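Local coordinates for protein tannase (Lactobacillus plantarum, PDB 3WA7) that probably hydrolyses the galloyl ester bonds of tannins, using an alpha/beta-hydrolase fold, at residues Leu12-Val17 with Gln25-Arg30; Asn46-Ala51 with Asp84-Val89; Leu5-Asp10 with Gly148-Asp153; Ala29-Tyr34 with Ile42-Val47. One frame throughout, in Å; residues are numbered along the deposited sequence.

Contact 1. Residues Leu12-Val17 with Gln25-Arg30; sequences LVPEQV and QYYAAR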
# COMPACT_ATOMS: atom_id res chain seq x y z
N LEU A 12 -29.68 4.63 -0.72
CA LEU A 12 -28.97 5.87 -0.44
C LEU A 12 -29.80 6.82 0.43
O LEU A 12 -30.89 7.24 0.05
CB LEU A 12 -28.60 6.57 -1.75
CG LEU A 12 -27.53 5.90 -2.62
CD1 LEU A 12 -27.45 6.59 -3.97
CD2 LEU A 12 -26.18 5.95 -1.90
N VAL A 13 -29.26 7.15 1.60
CA VAL A 13 -29.93 8.04 2.54
C VAL A 13 -29.10 9.31 2.76
O VAL A 13 -27.86 9.26 2.78
CB VAL A 13 -30.17 7.34 3.90
CG1 VAL A 13 -31.08 6.14 3.70
CG2 VAL A 13 -28.85 6.89 4.50
N PRO A 14 -29.77 10.46 2.92
CA PRO A 14 -29.09 11.75 3.13
C PRO A 14 -28.29 11.89 4.42
O PRO A 14 -28.71 11.44 5.49
CB PRO A 14 -30.24 12.75 3.04
CG PRO A 14 -31.38 11.98 3.62
CD PRO A 14 -31.23 10.63 2.95
N GLU A 15 -27.14 12.53 4.30
CA GLU A 15 -26.23 12.77 5.41
C GLU A 15 -25.48 14.07 5.13
O GLU A 15 -25.50 14.57 4.00
CB GLU A 15 -25.20 11.64 5.51
CG GLU A 15 -25.77 10.26 5.77
CD GLU A 15 -25.84 9.92 7.25
OE1 GLU A 15 -26.18 10.82 8.05
OE2 GLU A 15 -25.56 8.76 7.61
N GLN A 16 -24.83 14.62 6.15
CA GLN A 16 -24.04 15.82 5.97
C GLN A 16 -22.98 15.88 7.06
O GLN A 16 -23.20 15.43 8.18
CB GLN A 16 -24.90 17.09 6.02
CG GLN A 16 -25.44 17.44 7.39
CD GLN A 16 -26.11 18.81 7.41
OE1 GLN A 16 -25.47 19.82 7.13
NE2 GLN A 16 -27.39 18.84 7.73
N VAL A 17 -21.82 16.41 6.70
CA VAL A 17 -20.72 16.56 7.65
C VAL A 17 -20.13 17.95 7.46
O VAL A 17 -20.06 18.45 6.34
CB VAL A 17 -19.60 15.51 7.42
CG1 VAL A 17 -20.13 14.12 7.71
CG2 VAL A 17 -19.08 15.60 5.99
N GLN A 25 -22.88 17.93 1.82
CA GLN A 25 -24.07 17.10 1.67
C GLN A 25 -23.77 15.87 0.82
O GLN A 25 -23.20 15.98 -0.27
CB GLN A 25 -25.20 17.90 1.01
CG GLN A 25 -25.69 19.11 1.79
CD GLN A 25 -26.55 18.74 2.98
OE1 GLN A 25 -26.96 17.59 3.14
NE2 GLN A 25 -26.85 19.73 3.82
N TYR A 26 -24.17 14.70 1.30
CA TYR A 26 -23.94 13.47 0.56
C TYR A 26 -24.99 12.43 0.92
O TYR A 26 -25.82 12.64 1.80
CB TYR A 26 -22.53 12.93 0.85
CG TYR A 26 -22.28 12.53 2.28
CD1 TYR A 26 -22.34 11.19 2.67
CD2 TYR A 26 -21.97 13.48 3.25
CE1 TYR A 26 -22.09 10.81 4.00
CE2 TYR A 26 -21.72 13.11 4.57
CZ TYR A 26 -21.78 11.78 4.94
OH TYR A 26 -21.53 11.42 6.24
N TYR A 27 -24.95 11.31 0.21
CA TYR A 27 -25.87 10.21 0.46
C TYR A 27 -25.04 8.99 0.78
O TYR A 27 -23.93 8.85 0.27
CB TYR A 27 -26.75 9.94 -0.76
CG TYR A 27 -27.92 10.89 -0.88
CD1 TYR A 27 -27.73 12.22 -1.25
CD2 TYR A 27 -29.22 10.46 -0.61
CE1 TYR A 27 -28.81 13.11 -1.35
CE2 TYR A 27 -30.30 11.33 -0.70
CZ TYR A 27 -30.09 12.65 -1.07
OH TYR A 27 -31.17 13.50 -1.17
N ALA A 28 -25.58 8.11 1.62
CA ALA A 28 -24.85 6.91 2.02
C ALA A 28 -25.69 5.64 1.94
O ALA A 28 -26.88 5.65 2.24
CB ALA A 28 -24.32 7.09 3.43
N ALA A 29 -25.04 4.56 1.54
CA ALA A 29 -25.66 3.24 1.45
C ALA A 29 -24.61 2.36 2.11
O ALA A 29 -23.51 2.20 1.57
CB ALA A 29 -25.88 2.83 0.00
N ARG A 30 -24.93 1.80 3.27
CA ARG A 30 -23.95 1.02 4.01
C ARG A 30 -24.22 -0.47 4.20
O ARG A 30 -25.34 -0.95 4.01
CB ARG A 30 -23.74 1.63 5.39
CG ARG A 30 -23.45 3.12 5.40
CD ARG A 30 -23.16 3.58 6.82
NE ARG A 30 -22.79 4.99 6.93
CZ ARG A 30 -23.65 6.00 6.91
NH1 ARG A 30 -24.95 5.79 6.79
NH2 ARG A 30 -23.20 7.24 7.04

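Contact 2. Residues Asn46-Ala51 with Asp84-Val89; sequences NVFVPA and DDPQRV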
# COMPACT_ATOMS: atom_id res chain seq x y z
N ASN A 46 -19.41 0.18 1.78
CA ASN A 46 -20.23 1.37 1.97
C ASN A 46 -20.07 2.27 0.75
O ASN A 46 -18.97 2.38 0.20
CB ASN A 46 -19.78 2.15 3.21
CG ASN A 46 -19.94 1.36 4.49
OD1 ASN A 46 -20.83 0.52 4.61
ND2 ASN A 46 -19.09 1.66 5.47
N VAL A 47 -21.16 2.90 0.35
CA VAL A 47 -21.16 3.80 -0.80
C VAL A 47 -21.53 5.21 -0.37
O VAL A 47 -22.54 5.41 0.32
CB VAL A 47 -22.18 3.33 -1.86
CG1 VAL A 47 -22.18 4.28 -3.05
CG2 VAL A 47 -21.85 1.92 -2.31
N PHE A 48 -20.72 6.19 -0.76
CA PHE A 48 -20.98 7.58 -0.41
C PHE A 48 -20.99 8.41 -1.69
O PHE A 48 -20.06 8.35 -2.49
CB PHE A 48 -19.93 8.08 0.58
CG PHE A 48 -19.83 7.22 1.80
CD1 PHE A 48 -18.81 6.28 1.93
CD2 PHE A 48 -20.79 7.31 2.81
CE1 PHE A 48 -18.76 5.43 3.03
CE2 PHE A 48 -20.74 6.47 3.92
CZ PHE A 48 -19.72 5.53 4.03
N VAL A 49 -22.05 9.20 -1.85
CA VAL A 49 -22.23 10.00 -3.06
C VAL A 49 -22.54 11.46 -2.79
O VAL A 49 -23.40 11.78 -1.98
CB VAL A 49 -23.39 9.42 -3.90
CG1 VAL A 49 -23.52 10.17 -5.21
CG2 VAL A 49 -23.17 7.93 -4.14
N PRO A 50 -21.83 12.38 -3.48
CA PRO A 50 -22.10 13.81 -3.28
C PRO A 50 -23.58 14.04 -3.60
O PRO A 50 -24.09 13.51 -4.59
CB PRO A 50 -21.17 14.47 -4.28
CG PRO A 50 -19.97 13.54 -4.28
CD PRO A 50 -20.64 12.18 -4.33
N ALA A 51 -24.26 14.82 -2.77
CA ALA A 51 -25.68 15.08 -2.96
C ALA A 51 -26.05 15.57 -4.36
O ALA A 51 -27.12 15.25 -4.87
CB ALA A 51 -26.17 16.09 -1.92
N ASP A 84 -14.82 1.76 5.56
CA ASP A 84 -14.69 3.10 6.11
C ASP A 84 -15.97 3.94 5.97
O ASP A 84 -16.91 3.55 5.29
CB ASP A 84 -13.53 3.83 5.43
CG ASP A 84 -12.73 4.70 6.39
OD1 ASP A 84 -13.23 4.98 7.50
OD2 ASP A 84 -11.61 5.11 6.04
N ASP A 85 -15.97 5.10 6.61
CA ASP A 85 -17.13 5.99 6.60
C ASP A 85 -16.63 7.40 6.88
O ASP A 85 -15.72 7.59 7.69
CB ASP A 85 -18.08 5.54 7.72
CG ASP A 85 -19.44 6.21 7.65
OD1 ASP A 85 -19.50 7.45 7.73
OD2 ASP A 85 -20.44 5.48 7.53
N PRO A 86 -17.19 8.42 6.20
CA PRO A 86 -16.71 9.78 6.46
C PRO A 86 -17.01 10.24 7.89
O PRO A 86 -16.46 11.24 8.35
CB PRO A 86 -17.45 10.62 5.40
CG PRO A 86 -18.72 9.86 5.19
CD PRO A 86 -18.24 8.41 5.16
N GLN A 87 -17.87 9.51 8.58
CA GLN A 87 -18.23 9.84 9.96
C GLN A 87 -17.55 8.91 10.96
O GLN A 87 -17.81 8.99 12.16
CB GLN A 87 -19.75 9.78 10.15
CG GLN A 87 -20.54 10.65 9.16
CD GLN A 87 -22.03 10.71 9.46
OE1 GLN A 87 -22.68 9.68 9.67
NE2 GLN A 87 -22.57 11.92 9.48
N ARG A 88 -16.69 8.03 10.47
CA ARG A 88 -15.97 7.10 11.33
C ARG A 88 -14.82 7.84 12.02
O ARG A 88 -14.19 8.70 11.42
CB ARG A 88 -15.42 5.93 10.50
CG ARG A 88 -14.60 4.90 11.29
CD ARG A 88 -14.06 3.80 10.37
NE ARG A 88 -13.09 2.93 11.04
CZ ARG A 88 -13.41 1.87 11.78
NH1 ARG A 88 -14.68 1.53 11.96
NH2 ARG A 88 -12.45 1.15 12.35
N VAL A 89 -14.57 7.51 13.28
CA VAL A 89 -13.49 8.16 14.03
C VAL A 89 -12.58 7.11 14.66
O VAL A 89 -11.48 7.43 15.11
CB VAL A 89 -14.04 9.08 15.15
CG1 VAL A 89 -14.92 10.17 14.54
CG2 VAL A 89 -14.82 8.27 16.17

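Contact 3. Residues Leu5-Asp10 with Gly148-Asp153; sequences LIFDAD and GRLPGD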
# COMPACT_ATOMS: atom_id res chain seq x y z
N LEU A 5 -26.77 -9.17 -6.05
CA LEU A 5 -25.69 -8.20 -6.09
C LEU A 5 -26.05 -6.99 -6.94
O LEU A 5 -25.20 -6.36 -7.57
CB LEU A 5 -24.40 -8.84 -6.62
CG LEU A 5 -23.88 -10.02 -5.80
CD1 LEU A 5 -22.55 -10.48 -6.38
CD2 LEU A 5 -23.71 -9.61 -4.34
N ILE A 6 -27.34 -6.67 -6.97
CA ILE A 6 -27.83 -5.53 -7.72
C ILE A 6 -27.94 -4.34 -6.78
O ILE A 6 -28.69 -4.39 -5.80
CB ILE A 6 -29.21 -5.80 -8.34
CG1 ILE A 6 -29.11 -6.92 -9.38
CG2 ILE A 6 -29.77 -4.53 -8.96
CD1 ILE A 6 -28.20 -6.60 -10.55
N PHE A 7 -27.20 -3.28 -7.06
CA PHE A 7 -27.24 -2.09 -6.23
C PHE A 7 -28.57 -1.38 -6.43
O PHE A 7 -29.02 -1.19 -7.56
CB PHE A 7 -26.10 -1.14 -6.59
CG PHE A 7 -26.09 0.12 -5.77
CD1 PHE A 7 -25.65 0.11 -4.45
CD2 PHE A 7 -26.57 1.32 -6.31
CE1 PHE A 7 -25.67 1.27 -3.68
CE2 PHE A 7 -26.59 2.48 -5.54
CZ PHE A 7 -26.15 2.45 -4.23
N ASP A 8 -29.18 -0.98 -5.32
CA ASP A 8 -30.46 -0.27 -5.34
C ASP A 8 -30.22 1.16 -4.86
O ASP A 8 -29.86 1.37 -3.70
CB ASP A 8 -31.46 -0.96 -4.41
CG ASP A 8 -32.86 -0.40 -4.54
OD1 ASP A 8 -33.01 0.80 -4.85
OD2 ASP A 8 -33.82 -1.17 -4.33
N ALA A 9 -30.40 2.13 -5.75
CA ALA A 9 -30.20 3.53 -5.40
C ALA A 9 -31.09 3.98 -4.24
O ALA A 9 -30.80 4.99 -3.59
CB ALA A 9 -30.44 4.41 -6.62
N ASP A 10 -32.16 3.25 -3.98
CA ASP A 10 -33.06 3.61 -2.89
C ASP A 10 -32.41 3.41 -1.53
O ASP A 10 -32.91 3.92 -0.52
CB ASP A 10 -34.37 2.82 -2.96
CG ASP A 10 -35.31 3.35 -4.02
OD1 ASP A 10 -35.44 4.59 -4.13
OD2 ASP A 10 -35.92 2.54 -4.74
N GLY A 148 -23.98 2.43 -13.84
CA GLY A 148 -25.29 3.00 -14.12
C GLY A 148 -26.16 3.05 -12.88
O GLY A 148 -26.74 4.09 -12.57
N ARG A 149 -26.27 1.93 -12.18
CA ARG A 149 -27.07 1.88 -10.96
C ARG A 149 -26.36 2.64 -9.86
O ARG A 149 -26.98 3.37 -9.08
CB ARG A 149 -27.32 0.42 -10.57
CG ARG A 149 -28.24 -0.31 -11.53
CD ARG A 149 -28.69 -1.65 -10.98
NE ARG A 149 -27.64 -2.66 -11.06
CZ ARG A 149 -27.37 -3.37 -12.15
NH1 ARG A 149 -28.08 -3.18 -13.26
NH2 ARG A 149 -26.40 -4.27 -12.13
N LEU A 150 -25.04 2.48 -9.80
CA LEU A 150 -24.22 3.18 -8.81
C LEU A 150 -23.78 4.52 -9.40
O LEU A 150 -23.39 4.59 -10.56
CB LEU A 150 -22.96 2.37 -8.50
CG LEU A 150 -22.97 1.34 -7.37
CD1 LEU A 150 -21.71 0.47 -7.47
CD2 LEU A 150 -23.03 2.05 -6.03
N PRO A 151 -23.87 5.60 -8.61
CA PRO A 151 -23.43 6.89 -9.16
C PRO A 151 -21.92 6.82 -9.41
O PRO A 151 -21.22 6.05 -8.75
CB PRO A 151 -23.79 7.87 -8.05
CG PRO A 151 -25.02 7.26 -7.46
CD PRO A 151 -24.64 5.79 -7.37
N GLY A 152 -21.42 7.60 -10.36
CA GLY A 152 -20.00 7.59 -10.66
C GLY A 152 -19.63 6.85 -11.94
O GLY A 152 -20.45 6.13 -12.51
N ASP A 153 -18.40 7.05 -12.39
CA ASP A 153 -17.92 6.40 -13.61
C ASP A 153 -17.11 5.17 -13.22
O ASP A 153 -16.02 5.29 -12.67
CB ASP A 153 -17.03 7.37 -14.39
CG ASP A 153 -16.69 6.87 -15.79
OD1 ASP A 153 -16.84 5.66 -16.05
OD2 ASP A 153 -16.27 7.70 -16.62

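Contact 4. Residues Ala29-Tyr34 with Ile42-Val47; sequences ARNIQY and IQVLNV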
# COMPACT_ATOMS: atom_id res chain seq x y z
N ALA A 29 -25.04 4.56 1.54
CA ALA A 29 -25.66 3.24 1.45
C ALA A 29 -24.61 2.36 2.11
O ALA A 29 -23.51 2.20 1.57
CB ALA A 29 -25.88 2.83 0.00
N ARG A 30 -24.93 1.80 3.27
CA ARG A 30 -23.95 1.02 4.01
C ARG A 30 -24.22 -0.47 4.20
O ARG A 30 -25.34 -0.95 4.01
CB ARG A 30 -23.74 1.63 5.39
CG ARG A 30 -23.45 3.12 5.40
CD ARG A 30 -23.16 3.58 6.82
NE ARG A 30 -22.79 4.99 6.93
CZ ARG A 30 -23.65 6.00 6.91
NH1 ARG A 30 -24.95 5.79 6.79
NH2 ARG A 30 -23.20 7.24 7.04
N ASN A 31 -23.17 -1.16 4.61
CA ASN A 31 -23.19 -2.59 4.89
C ASN A 31 -23.80 -3.43 3.78
O ASN A 31 -24.67 -4.27 4.02
CB ASN A 31 -23.92 -2.83 6.21
CG ASN A 31 -23.20 -2.18 7.39
OD1 ASN A 31 -22.01 -2.40 7.58
ND2 ASN A 31 -23.93 -1.39 8.17
N ILE A 32 -23.32 -3.19 2.57
CA ILE A 32 -23.77 -3.91 1.40
C ILE A 32 -22.89 -5.14 1.18
O ILE A 32 -21.69 -5.03 0.99
CB ILE A 32 -23.68 -3.01 0.14
CG1 ILE A 32 -24.60 -1.80 0.30
CG2 ILE A 32 -24.04 -3.82 -1.10
CD1 ILE A 32 -24.42 -0.75 -0.78
N GLN A 33 -23.51 -6.32 1.23
CA GLN A 33 -22.78 -7.56 1.01
C GLN A 33 -22.38 -7.53 -0.46
O GLN A 33 -23.24 -7.42 -1.33
CB GLN A 33 -23.72 -8.74 1.30
CG GLN A 33 -23.12 -10.11 1.10
CD GLN A 33 -24.10 -11.21 1.47
OE1 GLN A 33 -24.62 -11.24 2.58
NE2 GLN A 33 -24.36 -12.10 0.53
N TYR A 34 -21.08 -7.63 -0.76
CA TYR A 34 -20.65 -7.56 -2.15
C TYR A 34 -20.36 -8.89 -2.85
O TYR A 34 -19.95 -8.90 -4.01
CB TYR A 34 -19.48 -6.58 -2.31
CG TYR A 34 -18.26 -6.87 -1.47
CD1 TYR A 34 -17.36 -7.87 -1.84
CD2 TYR A 34 -17.98 -6.13 -0.33
CE1 TYR A 34 -16.22 -8.13 -1.09
CE2 TYR A 34 -16.84 -6.38 0.43
CZ TYR A 34 -15.96 -7.38 0.05
OH TYR A 34 -14.83 -7.62 0.79
N ILE A 42 -16.95 -8.95 7.85
CA ILE A 42 -16.26 -7.76 7.35
C ILE A 42 -16.44 -7.55 5.85
O ILE A 42 -16.20 -6.45 5.34
CB ILE A 42 -14.75 -7.84 7.68
CG1 ILE A 42 -14.12 -6.45 7.53
CG2 ILE A 42 -14.06 -8.85 6.77
CD1 ILE A 42 -12.68 -6.37 8.01
N GLN A 43 -16.89 -8.59 5.14
CA GLN A 43 -17.09 -8.51 3.70
C GLN A 43 -18.33 -7.74 3.25
O GLN A 43 -19.26 -8.32 2.68
CB GLN A 43 -17.09 -9.91 3.08
CG GLN A 43 -15.75 -10.63 3.18
CD GLN A 43 -15.80 -12.03 2.61
OE1 GLN A 43 -16.52 -12.89 3.10
NE2 GLN A 43 -15.03 -12.26 1.55
N VAL A 44 -18.34 -6.44 3.51
CA VAL A 44 -19.43 -5.56 3.12
C VAL A 44 -18.77 -4.27 2.67
O VAL A 44 -17.59 -4.03 2.96
CB VAL A 44 -20.40 -5.24 4.29
CG1 VAL A 44 -21.13 -6.51 4.71
CG2 VAL A 44 -19.64 -4.63 5.46
N LEU A 45 -19.50 -3.44 1.94
CA LEU A 45 -18.94 -2.17 1.49
C LEU A 45 -19.93 -1.04 1.72
O LEU A 45 -21.14 -1.28 1.88
CB LEU A 45 -18.53 -2.26 0.01
CG LEU A 45 -19.53 -2.62 -1.09
CD1 LEU A 45 -20.46 -1.45 -1.37
CD2 LEU A 45 -18.77 -2.98 -2.36
N ASN A 46 -19.41 0.18 1.78
CA ASN A 46 -20.23 1.37 1.97
C ASN A 46 -20.07 2.27 0.75
O ASN A 46 -18.97 2.38 0.20
CB ASN A 46 -19.78 2.15 3.21
CG ASN A 46 -19.94 1.36 4.49
OD1 ASN A 46 -20.83 0.52 4.61
ND2 ASN A 46 -19.09 1.66 5.47
N VAL A 47 -21.16 2.90 0.35
CA VAL A 47 -21.16 3.80 -0.80
C VAL A 47 -21.53 5.21 -0.37
O VAL A 47 -22.54 5.41 0.32
CB VAL A 47 -22.18 3.33 -1.86
CG1 VAL A 47 -22.18 4.28 -3.05
CG2 VAL A 47 -21.85 1.92 -2.31

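Contact 1. Residues Leu12-Val17 with Gln25-Arg30
The antiparallel beta hairpin of strands 13-19 and 22-33 is stitched here by backbone bonds between Val-13 and Ala-28 and between Glu-15 and Tyr-26. Val-13 N gives its hydrogen to Ala-28 O at 2.9 Å and Val-13 O takes one from Ala-28 N; Tyr-26 N meets Glu-15 O at 3.0 Å on a straight line, the angle at hydrogen being 179°. Pro-14, which has no N-H to give, falls in a non-hydrogen-bonded pair with Tyr-27 and costs the hairpin nothing; its CD packs on Tyr-27 CE2 at 3.8 Å.

Strand 13-19 is the outermost of the mixed sheet in this alpha/beta-hydrolase. Glu-15, Tyr-26 and Ala-28 share one face of the sheet, over which the Arg-30 guanidinium reaches. Tyr-26 has CG between the backbone N and the carbonyl carbon (chi1 64°), and Glu-15 CB lies over the ring face in a CH-pi contact, 3.7 Å from its centroid. Val-17 CG1 reaches the ring edge, 3.4 Å from Tyr-26 OH. An alanine in place of Tyr-26 would probably leave Glu-15 CB and Val-17 CG1 without this surface and open a gap beside Pro-86 and Phe-48.

Glu-15, bent at chi2 (-92°), meets the extended Arg-30 tip to tip. Both Arg-30 NH2 (2.9 Å) and Arg-30 NH1 (3.1 Å) grip the one oxygen Glu-15 OE2, with the carboxylate turned perpendicular to the guanidinium. The small Ala-28 CB fits over one guanidinium face, while Arg-30 NE forms a salt bridge with Asp-85, a second charge likely to stabilise the cation.

Contact 2. Residues Asn46-Ala51 with Asp84-Val89
Asn-46 ND2 donates to the backbone Asp-84 O at 2.9 Å, nearly straight at 171°. The acceptor lies in the amide plane of Asn-46, although the donor stands above the plane of the Asp-84 carbonyl. An asparagine suits this buried spot because its amide can serve two backbones: its other end, OD1, takes the N-H of Asn-31.

Beside that bond Phe-48 points toward the loop, its CG anti to the carbonyl carbon (chi1 -55°), and Pro-86 CD sits over the centre of its ring, 3.4 Å from the centroid, in a CH-pi contact. The CH2 next to a proline nitrogen is somewhat electron-poor, which suits the pi cloud. Oxygens line the ring's edge, Asp-84 O at 3.5 Å from Phe-48 CE1 and Asp-85 OD2 at 3.6 Å from Phe-48 CZ, where the faintly positive ring hydrogens point. Asp-85, the carboxylate that Arg-30 meets, holds the loop in shape through an Asx turn, OD1 accepting from Gln-87 N at 2.8 Å.

Asp-84 is anchored in turn by Thr-93 and Asn-94. In helix 95-103 Ile-98 packs on Pro-86 and Leu-102 on Phe-48, and strand 107-111 bonds to the backbones of Asn-46 and Phe-48.

Contact 3. Residues Leu5-Asp10 with Gly148-Asp153
Phe-7 takes Leu-150 CD2 squarely over the centre of its ring, the methyl carbon 3.4 Å from the centroid and on the ring normal. This is a CH-pi contact, for which a flat phenylalanine face suits a leucine methyl, and the two side chains cross at about a right angle. With CG anti to the backbone N (chi1 179°), Phe-7 extends toward the 148-153 loop. At the ring edge Arg-149 O comes within 3.5 Å of Phe-7 CD2, and Pro-151 CD approaches Phe-7 CE2 more loosely at 4.3 Å.

Next to this pair Ile-6 CD1 stands over one face of the guanidinium, 3.3 Å from Arg-149 NH2, while Ile-6 CG2 lies 3.5 Å from Arg-149 NE. The arginine chain is bent at chi3, and Arg-149 CD passes 3.5 Å from Phe-7 O.

One step out, Asn-146, just after helix 131-145, accepts through OD1 from both Phe-7 N and Arg-149 NE. The ring also touches Ala-29, Ile-32 and Val-47 of the sheet and Tyr-142 of helix 131-145. An alanine at Phe-7 would probably open a gap between sheet and loop and leave the Leu-150 methyl without its aromatic partner.

The two segments touch mainly through apolar and CH-pi contacts, while the side-chain amide of Asn-146 bridges them.

Contact 4. Residues Ala29-Tyr34 with Ile42-Val47
Tyr-34 climbs from Leu-45 to Gln-43 along its own length. Its CB touches Leu-45 CD2 at 3.7 Å, ring atom CD2 reaches Val-44 C at 3.6 Å, and CE2 lies 3.4 Å from Val-44 N. CG is placed between the backbone N and the carbonyl carbon (chi1 58°). The side chain crosses that of Gln-43 at about a right angle, and Gln-43 O lies over one ring face. At the tip Tyr-34 OH passes 3.8 Å from Gln-43 CA. The same hydroxyl is hydrogen-bonded to Gly-112 O; a tyrosine thus adds a polar anchor to a buried ring. Gln-43, centre of an inverse gamma turn, sends NE2 to Asp-135.

The strands 22-33 and 44-50 form an antiparallel hairpin interrupted by a G1 beta bulge, in which Asn-31 and Ile-32 both face Leu-45. Asn-31 adopts left-handed helical backbone angles (phi 51°), which asparagine tolerates well. Ile-32 N bonds to Leu-45 O at 3.0 Å. Ile-32 CB packs on Leu-45 CD1 at 3.9 Å, and its CD1 touches Val-47 CG2, branched apolar groups suited to a buried sheet face.

Asn-31 N turns instead to Asn-46 OD1, 2.9 Å away and almost in line with the side-chain C=O. The bulge therefore withdraws one N-H from the regular backbone pairing, and a side-chain amide carbonyl supplies the acceptor for it.

How the contacts relate
Contacts 1 and 4 join three neighbouring strands at one end of the mixed sheet, and contact 2 sets the loop 84-89 against the third; contact 3 closes the longest chain loop, with the others nested inside it. The centres of contacts 1 and 2 are about 7 Å apart, bridged by Arg-30 and Asp-85. Contact 4 shares Ala-29 and Arg-30 with contact 1, and Asn-46 and Val-47 with contact 2. On the opposite face of the sheet from Phe-48, Phe-7 CE1 packs 3.7 Å from Ile-32 CD1, and Leu-150 CD2 lies 3.8 Å from Val-47 CG1. A glycerol, probably from crystallisation, sits about 4 Å from the Ile-32 side chain. The probable Ser-His-Asp catalytic triad includes no residue of these segments.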